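Local coordinates for putative c-1-tetrahydrofolate synthase, cytoplasmic (Leishmania major, PDB 4A26), which probably catalyses the NAD(P)-dependent oxidation of 5,10-methylenetetrahydrofolate and the hydrolysis of the resulting methenyl form in one-carbon metabolism, at residues V37-V45 with N95-P106; P120-N131 with E141-A149. All coordinates share one frame; numbering follows the deposited sequence.

Contact 1 and contact 2 contrast two ways of joining chain segments in one enzyme. Contact 1 is a buried pairing of parallel strands within the catalytic domain, held mainly by backbone hydrogen bonds; contact 2 is a partly buried meeting of loops and helix starts, its segments falling in the catalytic and NAD(P)-binding families, consistent with a place near the domain junction. No hydrogen bond crosses contact 2; Asp123 organises 120-131 from within, while other polar groups bond outside it, as to Asn288. The two adjoin through Lys122, whose NZ bonds Cys96 O as well as Asn91 O and whose backbone O probably accepts from Ile99 N. Helix 279-297 packs against both, and the second subunit reaches contact 2 alone.

Contact 1 (V37-V45 with N95-P106); sequences VPGLASIIV and NCHGIIVQLPLP
Gly39 and His97 begin the pairing of strand 39-45 with strand 98-101, neighbours in a small parallel sheet. Gly39 N donates to His97 ND1 (3.2 Å), lying 21° out of the imidazole plane; chi1 of -55° swings the ring beside its own backbone N, where ND1 can reach the glycine. Gly39 O takes two donors, His97 N at 2.9 Å and Gly98 N at 3.1 Å. Regular parallel exchange follows: Ala41 N gives to Gly98 O (2.8 Å), Ala41 O receives Ile100 N, Ile43 N gives to Ile100 O, and Ile43 O receives Gln102 N (2.7 Å). The even-numbered Leu40 and Ser42 turn their backbone bonds to the other neighbour, strand 68-74, so 39-45 is the middle strand. Ser42 OG is hydrogen-bonded to His59 NE2. On one face Ala41 CB meets Cys96 SG at 3.4 Å and Ile43 CB lies near Val101 CG2; Ile43 also packs on helix 80-91. Past the paired region, Val45 CG2 packs on Leu105 CD2 (3.6 Å) and CG1 on Pro106 CD (3.7 Å). Since ND1 serves as an acceptor, the ring probably carries no proton there, and the histidine takes over a role that a main-chain carbonyl usually fills in a sheet.

Contact 2 (P120-N131 with E141-A149); sequences PHKDADALLPVN and EPPFTPCTA
A type I beta turn, Asp123 to Ala126, receives Phe144 from the segment leading into helix 147-159; the segments fall in the catalytic and NAD(P)-binding families, consistent with a place near the domain junction. The Phe144 ring has one face against Ala124 CA, a CH-pi contact 4.2 Å from the centroid and 16° off the ring normal. At its edge it meets carbonyl oxygens, His121 O standing 3.3 Å from CZ; such aromatic C-H groups probably suit the negative end of a carbonyl. With CG beside the backbone N (chi1 -51°), the ring is laid along residues 121 to 124, while helix 279-297 adds Asn288 and Ala292 to its surroundings. Ala126 points its methyl toward the extended chain 144-146, CB being 4.0 Å from both Phe144 CB and Pro146 CD. Beyond it, Asp125 OD1 approaches Cys147 SG. Asp123 braces the loop: its OD2 accepts from Leu128 N at 2.9 Å on the syn side and from Asn131 ND2 through its anti lone pair. These bonds tie the turn to the start of helix 129-136 and help to orient the Asn131 amide, whose ND2 also bonds weakly to Pro120 O and whose OD1 faces Pro143 CG across the contact at 3.5 Å.

Contact 1 (V37-V45 with N95-P106)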
loop_
_atom_site.group_PDB
_atom_site.type_symbol
_atom_site.label_atom_id
_atom_site.label_comp_id
_atom_site.label_asym_id
_atom_site.label_seq_id
_atom_site.Cartn_x
_atom_site.Cartn_y
_atom_site.Cartn_z
ATOM N N VAL A 37 -30.940 -9.208 5.511
ATOM C CA VAL A 37 -30.416 -8.824 4.212
ATOM C C VAL A 37 -29.388 -7.700 4.351
ATOM O O VAL A 37 -29.407 -6.967 5.338
ATOM C CB VAL A 37 -31.588 -8.414 3.279
ATOM C CG1 VAL A 37 -31.327 -7.087 2.596
ATOM C CG2 VAL A 37 -31.878 -9.516 2.268
ATOM N N PRO A 38 -28.472 -7.570 3.373
ATOM C CA PRO A 38 -27.466 -6.517 3.464
ATOM C C PRO A 38 -28.046 -5.134 3.217
ATOM O O PRO A 38 -29.007 -4.983 2.461
ATOM C CB PRO A 38 -26.464 -6.867 2.354
ATOM C CG PRO A 38 -26.839 -8.229 1.866
ATOM C CD PRO A 38 -28.290 -8.396 2.168
ATOM N N GLY A 39 -27.447 -4.134 3.854
ATOM C CA GLY A 39 -27.853 -2.752 3.692
ATOM C C GLY A 39 -26.683 -1.940 3.181
ATOM O O GLY A 39 -25.615 -1.935 3.788
ATOM N N LEU A 40 -26.881 -1.279 2.046
ATOM C CA LEU A 40 -25.933 -0.299 1.548
ATOM C C LEU A 40 -26.474 1.082 1.874
ATOM O O LEU A 40 -27.556 1.454 1.423
ATOM C CB LEU A 40 -25.752 -0.441 0.038
ATOM C CG LEU A 40 -24.726 0.500 -0.591
ATOM C CD1 LEU A 40 -23.369 0.362 0.097
ATOM C CD2 LEU A 40 -24.614 0.228 -2.079
ATOM N N ALA A 41 -25.718 1.829 2.674
ATOM C CA ALA A 41 -26.096 3.173 3.067
ATOM C C ALA A 41 -25.236 4.186 2.333
ATOM O O ALA A 41 -24.050 3.956 2.110
ATOM C CB ALA A 41 -25.939 3.345 4.565
ATOM N N SER A 42 -25.841 5.306 1.952
ATOM C CA SER A 42 -25.102 6.409 1.352
ATOM C C SER A 42 -25.456 7.720 2.039
ATOM O O SER A 42 -26.564 7.881 2.553
ATOM C CB SER A 42 -25.385 6.509 -0.151
ATOM O OG SER A 42 -26.759 6.721 -0.398
ATOM N N ILE A 43 -24.498 8.643 2.056
ATOM C CA ILE A 43 -24.740 9.999 2.513
ATOM C C ILE A 43 -24.400 10.952 1.375
ATOM O O ILE A 43 -23.306 10.901 0.822
ATOM C CB ILE A 43 -23.905 10.346 3.764
ATOM C CG1 ILE A 43 -24.276 9.427 4.928
ATOM C CG2 ILE A 43 -24.146 11.782 4.177
ATOM C CD1 ILE A 43 -23.409 9.606 6.158
ATOM N N ILE A 44 -25.359 11.795 1.012
ATOM C CA ILE A 44 -25.144 12.843 0.025
ATOM C C ILE A 44 -25.505 14.173 0.677
ATOM O O ILE A 44 -26.496 14.267 1.407
ATOM C CB ILE A 44 -25.975 12.610 -1.265
ATOM C CG1 ILE A 44 -25.589 13.622 -2.346
ATOM C CG2 ILE A 44 -27.469 12.690 -0.981
ATOM C CD1 ILE A 44 -26.381 13.471 -3.630
ATOM N N VAL A 45 -24.678 15.186 0.425
ATOM C CA VAL A 45 -24.845 16.508 1.015
ATOM C C VAL A 45 -25.079 17.522 -0.097
ATOM O O VAL A 45 -24.351 17.555 -1.092
ATOM C CB VAL A 45 -23.612 16.904 1.846
ATOM C CG1 VAL A 45 -23.745 18.333 2.369
ATOM C CG2 VAL A 45 -23.419 15.925 2.992
ATOM N N ASN A 95 -28.570 -2.577 10.637
ATOM C CA ASN A 95 -29.263 -2.841 9.371
ATOM C C ASN A 95 -28.405 -2.420 8.174
ATOM O O ASN A 95 -28.626 -2.867 7.046
ATOM C CB ASN A 95 -30.603 -2.098 9.323
ATOM C CG ASN A 95 -31.493 -2.415 10.512
ATOM O OD1 ASN A 95 -32.172 -3.442 10.539
ATOM N ND2 ASN A 95 -31.498 -1.529 11.501
ATOM N N CYS A 96 -27.430 -1.556 8.445
ATOM C CA CYS A 96 -26.549 -0.990 7.435
ATOM C C CYS A 96 -25.156 -1.583 7.586
ATOM O O CYS A 96 -24.548 -1.492 8.655
ATOM C CB CYS A 96 -26.500 0.532 7.597
ATOM S SG CYS A 96 -24.938 1.295 7.133
ATOM N N HIS A 97 -24.659 -2.186 6.510
ATOM C CA HIS A 97 -23.378 -2.898 6.522
ATOM C C HIS A 97 -22.308 -2.185 5.709
ATOM O O HIS A 97 -21.128 -2.269 6.037
ATOM C CB HIS A 97 -23.574 -4.323 6.005
ATOM C CG HIS A 97 -24.616 -5.089 6.755
ATOM N ND1 HIS A 97 -25.964 -4.937 6.515
ATOM C CD2 HIS A 97 -24.513 -5.992 7.757
ATOM C CE1 HIS A 97 -26.647 -5.719 7.331
ATOM N NE2 HIS A 97 -25.789 -6.369 8.096
ATOM N N GLY A 98 -22.719 -1.502 4.644
ATOM C CA GLY A 98 -21.821 -0.663 3.848
ATOM C C GLY A 98 -22.218 0.799 3.963
ATOM O O GLY A 98 -23.409 1.128 4.044
ATOM N N ILE A 99 -21.215 1.675 3.977
ATOM C CA ILE A 99 -21.431 3.116 4.111
ATOM C C ILE A 99 -20.552 3.871 3.127
ATOM O O ILE A 99 -19.327 3.799 3.207
ATOM C CB ILE A 99 -21.111 3.608 5.544
ATOM C CG1 ILE A 99 -22.091 3.003 6.554
ATOM C CG2 ILE A 99 -21.171 5.130 5.619
ATOM C CD1 ILE A 99 -21.768 3.330 8.006
ATOM N N ILE A 100 -21.179 4.583 2.194
ATOM C CA ILE A 100 -20.452 5.481 1.295
ATOM C C ILE A 100 -20.949 6.918 1.452
ATOM O O ILE A 100 -22.136 7.154 1.658
ATOM C CB ILE A 100 -20.550 5.054 -0.192
ATOM C CG1 ILE A 100 -22.007 4.888 -0.640
ATOM C CG2 ILE A 100 -19.800 3.762 -0.410
ATOM C CD1 ILE A 100 -22.196 4.952 -2.147
ATOM N N VAL A 101 -20.017 7.862 1.382
ATOM C CA VAL A 101 -20.339 9.277 1.351
ATOM C C VAL A 101 -20.093 9.745 -0.065
ATOM O O VAL A 101 -18.970 9.643 -0.563
ATOM C CB VAL A 101 -19.451 10.080 2.308
ATOM C CG1 VAL A 101 -19.615 11.567 2.056
ATOM C CG2 VAL A 101 -19.789 9.738 3.753
ATOM N N GLN A 102 -21.142 10.243 -0.716
ATOM C CA GLN A 102 -21.057 10.630 -2.122
ATOM C C GLN A 102 -20.224 11.894 -2.282
ATOM O O GLN A 102 -20.500 12.913 -1.644
ATOM C CB GLN A 102 -22.453 10.844 -2.706
ATOM C CG GLN A 102 -22.476 11.017 -4.224
ATOM C CD GLN A 102 -21.941 9.804 -4.971
ATOM O OE1 GLN A 102 -22.197 8.655 -4.588
ATOM N NE2 GLN A 102 -21.198 10.055 -6.047
ATOM N N LEU A 103 -19.207 11.814 -3.137
ATOM C CA LEU A 103 -18.259 12.909 -3.335
ATOM C C LEU A 103 -18.492 13.590 -4.687
ATOM O O LEU A 103 -19.048 12.977 -5.600
ATOM C CB LEU A 103 -16.828 12.368 -3.261
ATOM C CG LEU A 103 -16.409 11.719 -1.936
ATOM C CD1 LEU A 103 -15.080 10.993 -2.086
ATOM C CD2 LEU A 103 -16.335 12.755 -0.818
ATOM N N PRO A 104 -18.077 14.863 -4.823
ATOM C CA PRO A 104 -17.484 15.728 -3.800
ATOM C C PRO A 104 -18.515 16.450 -2.935
ATOM O O PRO A 104 -19.549 16.892 -3.436
ATOM C CB PRO A 104 -16.696 16.747 -4.625
ATOM C CG PRO A 104 -17.455 16.859 -5.890
ATOM C CD PRO A 104 -18.034 15.490 -6.156
ATOM N N LEU A 105 -18.208 16.572 -1.647
ATOM C CA LEU A 105 -19.007 17.364 -0.714
ATOM C C LEU A 105 -18.822 18.852 -1.002
ATOM O O LEU A 105 -17.881 19.234 -1.699
ATOM C CB LEU A 105 -18.567 17.087 0.725
ATOM C CG LEU A 105 -18.704 15.658 1.253
ATOM C CD1 LEU A 105 -17.841 15.468 2.485
ATOM C CD2 LEU A 105 -20.152 15.327 1.565
ATOM N N PRO A 106 -19.716 19.703 -0.465
ATOM C CA PRO A 106 -19.503 21.144 -0.560
ATOM C C PRO A 106 -18.139 21.568 -0.001
ATOM O O PRO A 106 -17.585 20.885 0.864
ATOM C CB PRO A 106 -20.645 21.719 0.281
ATOM C CG PRO A 106 -21.722 20.722 0.166
ATOM C CD PRO A 106 -21.042 19.386 0.093
#

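Contact 2 (P120-N131 with E141-A149)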
loop_
_atom_site.group_PDB
_atom_site.type_symbol
_atom_site.label_atom_id
_atom_site.label_comp_id
_atom_site.label_asym_id
_atom_site.label_seq_id
_atom_site.Cartn_x
_atom_site.Cartn_y
_atom_site.Cartn_z
ATOM N N PRO A 120 -14.081 1.131 10.107
ATOM C CA PRO A 120 -13.310 0.342 9.141
ATOM C C PRO A 120 -14.074 -0.816 8.508
ATOM O O PRO A 120 -13.883 -1.093 7.321
ATOM C CB PRO A 120 -12.154 -0.195 9.985
ATOM C CG PRO A 120 -11.939 0.846 11.012
ATOM C CD PRO A 120 -13.284 1.449 11.307
ATOM N N HIS A 121 -14.931 -1.475 9.291
ATOM C CA HIS A 121 -15.665 -2.655 8.827
ATOM C C HIS A 121 -16.937 -2.334 8.026
ATOM O O HIS A 121 -17.610 -3.249 7.555
ATOM C CB HIS A 121 -15.978 -3.602 10.005
ATOM C CG HIS A 121 -17.076 -3.124 10.913
ATOM N ND1 HIS A 121 -16.835 -2.382 12.051
ATOM C CD2 HIS A 121 -18.418 -3.304 10.861
ATOM C CE1 HIS A 121 -17.981 -2.116 12.651
ATOM N NE2 HIS A 121 -18.957 -2.665 11.951
ATOM N N LYS A 122 -17.257 -1.051 7.857
ATOM C CA LYS A 122 -18.377 -0.633 7.002
ATOM C C LYS A 122 -17.927 0.261 5.839
ATOM O O LYS A 122 -18.757 0.836 5.131
ATOM C CB LYS A 122 -19.440 0.091 7.835
ATOM C CG LYS A 122 -20.050 -0.759 8.930
ATOM C CD LYS A 122 -21.258 -0.087 9.555
ATOM C CE LYS A 122 -21.960 -1.010 10.542
ATOM N NZ LYS A 122 -23.244 -0.444 11.039
ATOM N N ASP A 123 -16.615 0.350 5.632
ATOM C CA ASP A 123 -16.028 1.234 4.626
ATOM C C ASP A 123 -16.109 0.599 3.232
ATOM O O ASP A 123 -15.110 0.122 2.693
ATOM C CB ASP A 123 -14.575 1.537 5.019
ATOM C CG ASP A 123 -13.850 2.414 4.013
ATOM O OD1 ASP A 123 -14.501 3.186 3.284
ATOM O OD2 ASP A 123 -12.607 2.337 3.961
ATOM N N ALA A 124 -17.301 0.625 2.646
ATOM C CA ALA A 124 -17.577 -0.079 1.388
ATOM C C ALA A 124 -16.705 0.352 0.198
ATOM O O ALA A 124 -16.437 -0.457 -0.695
ATOM C CB ALA A 124 -19.056 0.054 1.028
ATOM N N ASP A 125 -16.283 1.614 0.172
ATOM C CA ASP A 125 -15.401 2.108 -0.896
ATOM C C ASP A 125 -13.912 1.865 -0.603
ATOM O O ASP A 125 -13.074 1.996 -1.501
ATOM C CB ASP A 125 -15.654 3.601 -1.179
ATOM C CG ASP A 125 -16.652 3.832 -2.315
ATOM O OD1 ASP A 125 -16.630 3.049 -3.295
ATOM O OD2 ASP A 125 -17.438 4.810 -2.233
ATOM N N ALA A 126 -13.588 1.502 0.637
ATOM C CA ALA A 126 -12.205 1.241 1.042
ATOM C C ALA A 126 -11.349 2.504 0.966
ATOM O O ALA A 126 -10.218 2.466 0.472
ATOM C CB ALA A 126 -11.600 0.140 0.188
ATOM N N LEU A 127 -11.899 3.612 1.459
ATOM C CA LEU A 127 -11.236 4.920 1.414
ATOM C C LEU A 127 -10.413 5.234 2.675
ATOM O O LEU A 127 -9.608 6.164 2.673
ATOM C CB LEU A 127 -12.279 6.022 1.188
ATOM C CG LEU A 127 -12.896 6.046 -0.212
ATOM C CD1 LEU A 127 -14.240 6.763 -0.208
ATOM C CD2 LEU A 127 -11.941 6.684 -1.214
ATOM N N LEU A 128 -10.630 4.468 3.742
ATOM C CA LEU A 128 -9.888 4.642 4.990
ATOM C C LEU A 128 -8.439 4.183 4.820
ATOM O O LEU A 128 -8.184 3.204 4.117
ATOM C CB LEU A 128 -10.541 3.847 6.125
ATOM C CG LEU A 128 -11.823 4.414 6.738
ATOM C CD1 LEU A 128 -12.443 3.406 7.680
ATOM C CD2 LEU A 128 -11.541 5.708 7.470
ATOM N N PRO A 129 -7.484 4.896 5.445
ATOM C CA PRO A 129 -6.079 4.468 5.404
ATOM C C PRO A 129 -5.840 3.043 5.907
ATOM O O PRO A 129 -5.065 2.302 5.305
ATOM C CB PRO A 129 -5.382 5.479 6.314
ATOM C CG PRO A 129 -6.205 6.704 6.196
ATOM C CD PRO A 129 -7.625 6.249 6.012
ATOM N N VAL A 130 -6.510 2.665 6.992
ATOM C CA VAL A 130 -6.368 1.319 7.548
ATOM C C VAL A 130 -6.746 0.233 6.528
ATOM O O VAL A 130 -6.067 -0.788 6.433
ATOM C CB VAL A 130 -7.163 1.153 8.874
ATOM C CG1 VAL A 130 -8.660 1.333 8.645
ATOM C CG2 VAL A 130 -6.861 -0.193 9.515
ATOM N N ASN A 131 -7.797 0.461 5.746
ATOM C CA ASN A 131 -8.152 -0.476 4.667
ATOM C C ASN A 131 -7.131 -0.438 3.525
ATOM O O ASN A 131 -6.777 -1.478 2.964
ATOM C CB ASN A 131 -9.568 -0.208 4.151
ATOM C CG ASN A 131 -10.642 -0.531 5.190
ATOM O OD1 ASN A 131 -10.530 -1.497 5.947
ATOM N ND2 ASN A 131 -11.685 0.278 5.224
ATOM N N GLU A 141 -5.489 -9.657 4.452
ATOM C CA GLU A 141 -6.541 -9.328 3.501
ATOM C C GLU A 141 -7.475 -8.282 4.096
ATOM O O GLU A 141 -7.935 -8.434 5.228
ATOM C CB GLU A 141 -7.332 -10.582 3.106
ATOM C CG GLU A 141 -6.812 -11.254 1.840
ATOM C CD GLU A 141 -5.379 -11.741 1.978
ATOM O OE1 GLU A 141 -5.069 -12.429 2.980
ATOM O OE2 GLU A 141 -4.560 -11.443 1.084
ATOM N N PRO A 142 -7.755 -7.209 3.336
ATOM C CA PRO A 142 -8.677 -6.192 3.823
ATOM C C PRO A 142 -10.127 -6.648 3.688
ATOM O O PRO A 142 -10.428 -7.460 2.811
ATOM C CB PRO A 142 -8.408 -5.013 2.892
ATOM C CG PRO A 142 -7.986 -5.643 1.619
ATOM C CD PRO A 142 -7.248 -6.893 1.989
ATOM N N PRO A 143 -11.023 -6.132 4.547
ATOM C CA PRO A 143 -12.447 -6.442 4.402
ATOM C C PRO A 143 -13.014 -5.934 3.078
ATOM O O PRO A 143 -13.894 -6.569 2.506
ATOM C CB PRO A 143 -13.092 -5.701 5.579
ATOM C CG PRO A 143 -12.138 -4.617 5.918
ATOM C CD PRO A 143 -10.780 -5.177 5.642
ATOM N N PHE A 144 -12.500 -4.796 2.609
ATOM C CA PHE A 144 -12.910 -4.204 1.345
ATOM C C PHE A 144 -11.706 -3.812 0.496
ATOM O O PHE A 144 -10.735 -3.251 1.005
ATOM C CB PHE A 144 -13.744 -2.950 1.594
ATOM C CG PHE A 144 -14.874 -3.153 2.555
ATOM C CD1 PHE A 144 -16.057 -3.742 2.141
ATOM C CD2 PHE A 144 -14.754 -2.755 3.877
ATOM C CE1 PHE A 144 -17.101 -3.929 3.030
ATOM C CE2 PHE A 144 -15.791 -2.931 4.765
ATOM C CZ PHE A 144 -16.967 -3.520 4.344
ATOM N N THR A 145 -11.785 -4.107 -0.799
ATOM C CA THR A 145 -10.842 -3.581 -1.786
ATOM C C THR A 145 -11.559 -2.484 -2.564
ATOM O O THR A 145 -12.783 -2.540 -2.700
ATOM C CB THR A 145 -10.359 -4.678 -2.764
ATOM O OG1 THR A 145 -11.429 -5.598 -3.035
ATOM C CG2 THR A 145 -9.196 -5.442 -2.166
ATOM N N PRO A 146 -10.813 -1.473 -3.059
ATOM C CA PRO A 146 -11.437 -0.422 -3.857
ATOM C C PRO A 146 -12.156 -0.996 -5.071
ATOM O O PRO A 146 -11.582 -1.795 -5.805
ATOM C CB PRO A 146 -10.252 0.450 -4.281
ATOM C CG PRO A 146 -9.251 0.241 -3.243
ATOM C CD PRO A 146 -9.387 -1.190 -2.823
ATOM N N CYS A 147 -13.403 -0.578 -5.265
ATOM C CA CYS A 147 -14.300 -1.197 -6.236
ATOM C C CYS A 147 -13.713 -1.298 -7.635
ATOM O O CYS A 147 -13.482 -2.405 -8.125
ATOM C CB CYS A 147 -15.620 -0.438 -6.282
ATOM S SG CYS A 147 -16.490 -0.475 -4.713
ATOM N N THR A 148 -13.466 -0.155 -8.274
ATOM C CA THR A 148 -12.943 -0.148 -9.640
ATOM C C THR A 148 -11.685 -1.008 -9.740
ATOM O O THR A 148 -11.540 -1.800 -10.671
ATOM C CB THR A 148 -12.645 1.276 -10.140
ATOM O OG1 THR A 148 -13.854 2.041 -10.134
ATOM C CG2 THR A 148 -12.086 1.251 -11.555
ATOM N N ALA A 149 -10.802 -0.869 -8.756
ATOM C CA ALA A 149 -9.568 -1.652 -8.705
ATOM C C ALA A 149 -9.871 -3.146 -8.712
ATOM O O ALA A 149 -9.341 -3.885 -9.542
ATOM C CB ALA A 149 -8.758 -1.277 -7.471
#